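Hydroxylacyl-CoA dehydrogenase (Streptomyces coelicolor, PDB 5BKA) probably takes part in the biosynthesis of the polyketide actinorhodin, as a noncanonical member of the NTF2-like superfamily with a SnoaL-like fold. Local coordinates at residues V14-D26 with I74-S86. Sequence-based numbering, arbitrary orientation.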
loop_
_atom_site.group_PDB
_atom_site.type_symbol
_atom_site.label_atom_id
_atom_site.label_comp_id
_atom_site.label_asym_id
_atom_site.label_seq_id
_atom_site.Cartn_x
_atom_site.Cartn_y
_atom_site.Cartn_z
ATOM N N VAL B 14 12.207 -6.230 1.930
ATOM C CA VAL B 14 12.250 -5.040 1.085
ATOM C C VAL B 14 11.088 -4.108 1.412
ATOM O O VAL B 14 11.258 -2.885 1.489
ATOM C CB VAL B 14 12.267 -5.437 -0.402
ATOM C CG1 VAL B 14 12.085 -4.211 -1.288
ATOM C CG2 VAL B 14 13.566 -6.150 -0.745
ATOM N N LEU B 15 9.891 -4.668 1.611
ATOM C CA LEU B 15 8.740 -3.851 1.988
ATOM C C LEU B 15 8.987 -3.115 3.299
ATOM O O LEU B 15 8.670 -1.926 3.421
ATOM C CB LEU B 15 7.488 -4.723 2.097
ATOM C CG LEU B 15 6.881 -5.264 0.802
ATOM C CD1 LEU B 15 5.551 -5.949 1.089
ATOM C CD2 LEU B 15 6.705 -4.154 -0.222
ATOM N N SER B 16 9.541 -3.812 4.294
ATOM C CA SER B 16 9.891 -3.168 5.557
ATOM C C SER B 16 10.938 -2.082 5.346
ATOM O O SER B 16 10.845 -0.991 5.921
ATOM C CB SER B 16 10.389 -4.210 6.557
ATOM O OG SER B 16 10.773 -3.600 7.777
ATOM N N PHE B 17 11.966 -2.382 4.549
ATOM C CA PHE B 17 12.971 -1.383 4.195
ATOM C C PHE B 17 12.318 -0.134 3.615
ATOM O O PHE B 17 12.643 0.991 4.007
ATOM C CB PHE B 17 13.972 -1.989 3.208
ATOM C CG PHE B 17 15.010 -1.021 2.714
ATOM C CD1 PHE B 17 16.110 -0.705 3.494
ATOM C CD2 PHE B 17 14.891 -0.437 1.463
ATOM C CE1 PHE B 17 17.069 0.183 3.038
ATOM C CE2 PHE B 17 15.846 0.451 1.002
ATOM C CZ PHE B 17 16.936 0.760 1.791
ATOM N N TYR B 18 11.380 -0.318 2.681
ATOM C CA TYR B 18 10.691 0.822 2.082
ATOM C C TYR B 18 9.820 1.547 3.101
ATOM O O TYR B 18 9.699 2.776 3.058
ATOM C CB TYR B 18 9.843 0.360 0.897
ATOM C CG TYR B 18 10.634 0.057 -0.354
ATOM C CD1 TYR B 18 11.889 0.616 -0.559
ATOM C CD2 TYR B 18 10.123 -0.784 -1.333
ATOM C CE1 TYR B 18 12.612 0.340 -1.702
ATOM C CE2 TYR B 18 10.837 -1.064 -2.479
ATOM C CZ TYR B 18 12.082 -0.499 -2.658
ATOM O OH TYR B 18 12.798 -0.776 -3.800
ATOM N N GLY B 19 9.197 0.802 4.018
ATOM C CA GLY B 19 8.336 1.434 5.006
ATOM C C GLY B 19 9.085 2.415 5.886
ATOM O O GLY B 19 8.654 3.556 6.073
ATOM N N HIS B 20 10.220 1.983 6.439
ATOM C CA HIS B 20 11.049 2.879 7.241
ATOM C C HIS B 20 11.646 3.991 6.387
ATOM O O HIS B 20 11.710 5.147 6.821
ATOM C CB HIS B 20 12.156 2.087 7.935
ATOM C CG HIS B 20 11.671 1.220 9.057
ATOM N ND1 HIS B 20 11.646 1.644 10.368
ATOM C CD2 HIS B 20 11.195 -0.047 9.062
ATOM C CE1 HIS B 20 11.175 0.676 11.133
ATOM N NE2 HIS B 20 10.891 -0.362 10.364
ATOM N N GLN B 21 12.091 3.656 5.174
ATOM C CA GLN B 21 12.768 4.628 4.321
ATOM C C GLN B 21 11.855 5.800 3.978
ATOM O O GLN B 21 12.234 6.966 4.138
ATOM C CB GLN B 21 13.268 3.935 3.052
ATOM C CG GLN B 21 13.959 4.840 2.049
ATOM C CD GLN B 21 14.429 4.084 0.818
ATOM O OE1 GLN B 21 13.652 3.381 0.173
ATOM N NE2 GLN B 21 15.708 4.220 0.492
HETATM N N MSE B 22 10.642 5.511 3.510
HETATM C CA MSE B 22 9.712 6.553 3.073
HETATM C C MSE B 22 9.194 7.400 4.232
HETATM O O MSE B 22 8.950 8.595 4.074
HETATM C CB MSE B 22 8.527 5.938 2.330
HETATM C CG MSE B 22 8.844 5.458 0.930
HETATM SE SE MSE B 22 10.112 6.601 0.004
HETATM C CE MSE B 22 11.351 5.230 -0.507
ATOM N N GLN B 23 9.008 6.770 5.394
ATOM C CA GLN B 23 8.549 7.517 6.559
ATOM C C GLN B 23 9.591 8.529 7.018
ATOM O O GLN B 23 9.233 9.603 7.513
ATOM C CB GLN B 23 8.192 6.555 7.694
ATOM C CG GLN B 23 6.854 5.855 7.501
ATOM C CD GLN B 23 6.392 5.116 8.742
ATOM O OE1 GLN B 23 6.739 5.484 9.864
ATOM N NE2 GLN B 23 5.603 4.065 8.545
ATOM N N LYS B 24 10.875 8.201 6.866
ATOM C CA LYS B 24 11.931 9.179 7.106
ATOM C C LYS B 24 11.841 10.339 6.119
ATOM O O LYS B 24 11.859 11.509 6.519
ATOM C CB LYS B 24 13.297 8.496 7.035
ATOM C CG LYS B 24 13.524 7.500 8.163
ATOM C CD LYS B 24 14.901 6.870 8.108
ATOM C CE LYS B 24 15.097 5.907 9.269
ATOM N NZ LYS B 24 16.491 5.404 9.354
ATOM N N LEU B 25 11.760 10.028 4.821
ATOM C CA LEU B 25 11.656 11.068 3.798
ATOM C C LEU B 25 10.478 11.996 4.069
ATOM O O LEU B 25 10.619 13.224 4.042
ATOM C CB LEU B 25 11.528 10.426 2.415
ATOM C CG LEU B 25 11.313 11.378 1.233
ATOM C CD1 LEU B 25 12.561 12.208 0.975
ATOM C CD2 LEU B 25 10.905 10.613 -0.022
ATOM N N ASP B 26 9.298 11.424 4.313
ATOM C CA ASP B 26 8.103 12.227 4.550
ATOM C C ASP B 26 8.129 12.948 5.893
ATOM O O ASP B 26 7.414 13.945 6.058
ATOM C CB ASP B 26 6.861 11.344 4.457
ATOM C CG ASP B 26 6.606 10.841 3.045
ATOM O OD1 ASP B 26 6.968 11.557 2.089
ATOM O OD2 ASP B 26 6.049 9.730 2.887
ATOM N N ILE B 74 2.019 21.870 4.476
ATOM C CA ILE B 74 2.269 20.792 3.522
ATOM C C ILE B 74 2.716 19.583 4.329
ATOM O O ILE B 74 3.616 19.684 5.171
ATOM C CB ILE B 74 3.375 21.110 2.474
ATOM C CG1 ILE B 74 3.350 22.482 1.792
ATOM C CG2 ILE B 74 3.289 20.181 1.322
ATOM C CD1 ILE B 74 2.234 22.729 0.740
ATOM N N GLN B 75 2.123 18.433 4.055
ATOM C CA GLN B 75 2.638 17.157 4.526
ATOM C C GLN B 75 2.614 16.227 3.319
ATOM O O GLN B 75 1.541 15.930 2.772
ATOM C CB GLN B 75 1.835 16.578 5.700
ATOM C CG GLN B 75 2.263 15.172 6.102
ATOM C CD GLN B 75 3.691 15.113 6.620
ATOM O OE1 GLN B 75 4.019 15.691 7.663
ATOM N NE2 GLN B 75 4.547 14.396 5.899
ATOM N N ARG B 76 3.787 15.751 2.913
ATOM C CA ARG B 76 3.867 14.886 1.748
ATOM C C ARG B 76 3.892 13.423 2.176
ATOM O O ARG B 76 4.385 13.081 3.251
ATOM C CB ARG B 76 5.098 15.207 0.897
ATOM C CG ARG B 76 4.994 16.530 0.147
ATOM C CD ARG B 76 5.853 16.515 -1.109
ATOM N NE ARG B 76 5.093 16.894 -2.296
ATOM C CZ ARG B 76 5.438 16.573 -3.540
ATOM N NH1 ARG B 76 6.533 15.862 -3.764
ATOM N NH2 ARG B 76 4.686 16.963 -4.560
ATOM N N ARG B 77 3.342 12.561 1.323
ATOM C CA ARG B 77 3.352 11.123 1.553
ATOM C C ARG B 77 3.663 10.423 0.241
ATOM O O ARG B 77 2.994 10.669 -0.768
ATOM C CB ARG B 77 2.007 10.632 2.108
ATOM C CG ARG B 77 1.600 11.259 3.434
ATOM C CD ARG B 77 2.453 10.746 4.588
ATOM N NE ARG B 77 2.120 11.415 5.841
ATOM C CZ ARG B 77 2.935 11.502 6.887
ATOM N NH1 ARG B 77 4.143 10.957 6.841
ATOM N NH2 ARG B 77 2.539 12.133 7.983
ATOM N N HIS B 78 4.672 9.560 0.259
ATOM C CA HIS B 78 5.091 8.802 -0.914
ATOM C C HIS B 78 4.628 7.358 -0.738
ATOM O O HIS B 78 5.311 6.550 -0.104
ATOM C CB HIS B 78 6.602 8.883 -1.101
ATOM C CG HIS B 78 7.095 10.245 -1.479
ATOM N ND1 HIS B 78 7.113 11.302 -0.595
ATOM C CD2 HIS B 78 7.595 10.720 -2.644
ATOM C CE1 HIS B 78 7.598 12.372 -1.200
ATOM N NE2 HIS B 78 7.898 12.045 -2.445
ATOM N N TRP B 79 3.473 7.038 -1.315
ATOM C CA TRP B 79 2.927 5.691 -1.249
ATOM C C TRP B 79 3.597 4.791 -2.280
ATOM O O TRP B 79 3.875 5.218 -3.401
ATOM C CB TRP B 79 1.415 5.719 -1.488
ATOM C CG TRP B 79 0.626 6.090 -0.272
ATOM C CD1 TRP B 79 0.842 7.155 0.552
ATOM C CD2 TRP B 79 -0.505 5.394 0.261
ATOM N NE1 TRP B 79 -0.084 7.164 1.565
ATOM C CE2 TRP B 79 -0.922 6.093 1.410
ATOM C CE3 TRP B 79 -1.207 4.246 -0.124
ATOM C CZ2 TRP B 79 -2.005 5.681 2.181
ATOM C CZ3 TRP B 79 -2.282 3.838 0.644
ATOM C CH2 TRP B 79 -2.672 4.554 1.783
ATOM N N PHE B 80 3.867 3.548 -1.892
ATOM C CA PHE B 80 4.410 2.534 -2.785
ATOM C C PHE B 80 3.386 1.426 -3.002
ATOM O O PHE B 80 2.480 1.224 -2.189
ATOM C CB PHE B 80 5.702 1.928 -2.226
ATOM C CG PHE B 80 6.943 2.716 -2.545
ATOM C CD1 PHE B 80 6.886 4.085 -2.752
ATOM C CD2 PHE B 80 8.174 2.083 -2.626
ATOM C CE1 PHE B 80 8.033 4.806 -3.039
ATOM C CE2 PHE B 80 9.323 2.798 -2.913
ATOM C CZ PHE B 80 9.250 4.162 -3.121
ATOM N N ASP B 81 3.543 0.698 -4.108
ATOM C CA ASP B 81 2.660 -0.426 -4.394
ATOM C C ASP B 81 3.300 -1.344 -5.424
ATOM O O ASP B 81 4.073 -0.900 -6.278
ATOM C CB ASP B 81 1.296 0.044 -4.910
ATOM C CG ASP B 81 0.178 -0.922 -4.566
ATOM O OD1 ASP B 81 -0.150 -1.043 -3.369
ATOM O OD2 ASP B 81 -0.371 -1.559 -5.488
ATOM N N HIS B 82 2.945 -2.628 -5.338
ATOM C CA HIS B 82 3.307 -3.635 -6.339
ATOM C C HIS B 82 4.817 -3.704 -6.557
ATOM O O HIS B 82 5.309 -3.657 -7.685
ATOM C CB HIS B 82 2.573 -3.380 -7.657
ATOM C CG HIS B 82 1.139 -3.807 -7.639
ATOM N ND1 HIS B 82 0.695 -4.894 -6.919
ATOM C CD2 HIS B 82 0.048 -3.290 -8.253
ATOM C CE1 HIS B 82 -0.609 -5.030 -7.090
ATOM N NE2 HIS B 82 -1.026 -4.067 -7.892
ATOM N N THR B 83 5.557 -3.811 -5.456
ATOM C CA THR B 83 6.990 -4.052 -5.544
ATOM C C THR B 83 7.250 -5.384 -6.236
ATOM O O THR B 83 6.618 -6.396 -5.919
ATOM C CB THR B 83 7.611 -4.042 -4.146
ATOM O OG1 THR B 83 7.455 -2.743 -3.561
ATOM C CG2 THR B 83 9.092 -4.385 -4.212
ATOM N N ALA B 84 8.172 -5.378 -7.197
ATOM C CA ALA B 84 8.541 -6.579 -7.940
ATOM C C ALA B 84 10.054 -6.716 -7.907
ATOM O O ALA B 84 10.769 -5.810 -8.346
ATOM C CB ALA B 84 8.030 -6.518 -9.383
ATOM N N LEU B 85 10.540 -7.843 -7.391
ATOM C CA LEU B 85 11.959 -8.077 -7.182
ATOM C C LEU B 85 12.506 -9.129 -8.137
ATOM O O LEU B 85 11.777 -9.976 -8.659
ATOM C CB LEU B 85 12.232 -8.515 -5.739
ATOM C CG LEU B 85 11.659 -7.663 -4.610
ATOM C CD1 LEU B 85 11.916 -8.334 -3.271
ATOM C CD2 LEU B 85 12.260 -6.269 -4.637
ATOM N N SER B 86 13.814 -9.050 -8.362
ATOM C CA SER B 86 14.543 -9.988 -9.204
ATOM C C SER B 86 16.021 -9.863 -8.861
ATOM O O SER B 86 16.484 -8.797 -8.439
ATOM C CB SER B 86 14.307 -9.738 -10.698
ATOM O OG SER B 86 14.753 -8.450 -11.075
HETATM O O HOH W 1 6.832 10.154 8.433
HETATM O O HOH W 2 6.554 16.045 3.925
#
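Helix 14-26 runs nearly antiparallel to strand 74-86, at 160°, with the axes 7.9 Å apart at their closest. By nearest CA atoms, L15 lies level with T83 and D26 with R77. The carboxylate of D26 grips H78 twice. D26 OD1 uses its syn lone pair to accept from H78 ND1 at 2.7 Å, and the carboxylate lies nearly coplanar with the imidazole. D26 OD2 accepts from H78 N at 3.0 Å. D26 OD2 is also hydrogen-bonded to the hydroxyl (OH) of Y98 of the second subunit, so both oxygens are engaged. Replacing D26 by an alanine removes the carboxylate, which would probably leave H78 ND1, H78 N and Y98 OH of the second subunit without this partner and the imidazole freer to turn. L25 places CD2 over the centre of one H78 face in a CH-pi contact. With L25 CG anti to the backbone N (chi1 176°) and a bend at chi2, CD2 comes over the ring. Past the carboxylate, Q75 NE2 donates to D26 O at 2.9 Å, and a water links D26 O to R76 N.

Further along, F80 turns its edge to the face of Y18, a T-shaped pair with planes at 67°. M22, a selenomethionine, bends so that CE meets F80 CZ at 3.5 Å. SE approaches that ring obliquely. At the other end of the contact, V14 CG2 packs on L85 CD1 at 3.7 Å.

In this SnoaL-like, NTF2-type fold, the helix lies against the curved sheet. Strand 74-87 is an edge strand of the sheet within this chain and pairs with strand 93-105. R136 of strand 132-140 touches Y18, M22 and F80, while helix 30-35 packs on M22 and L25.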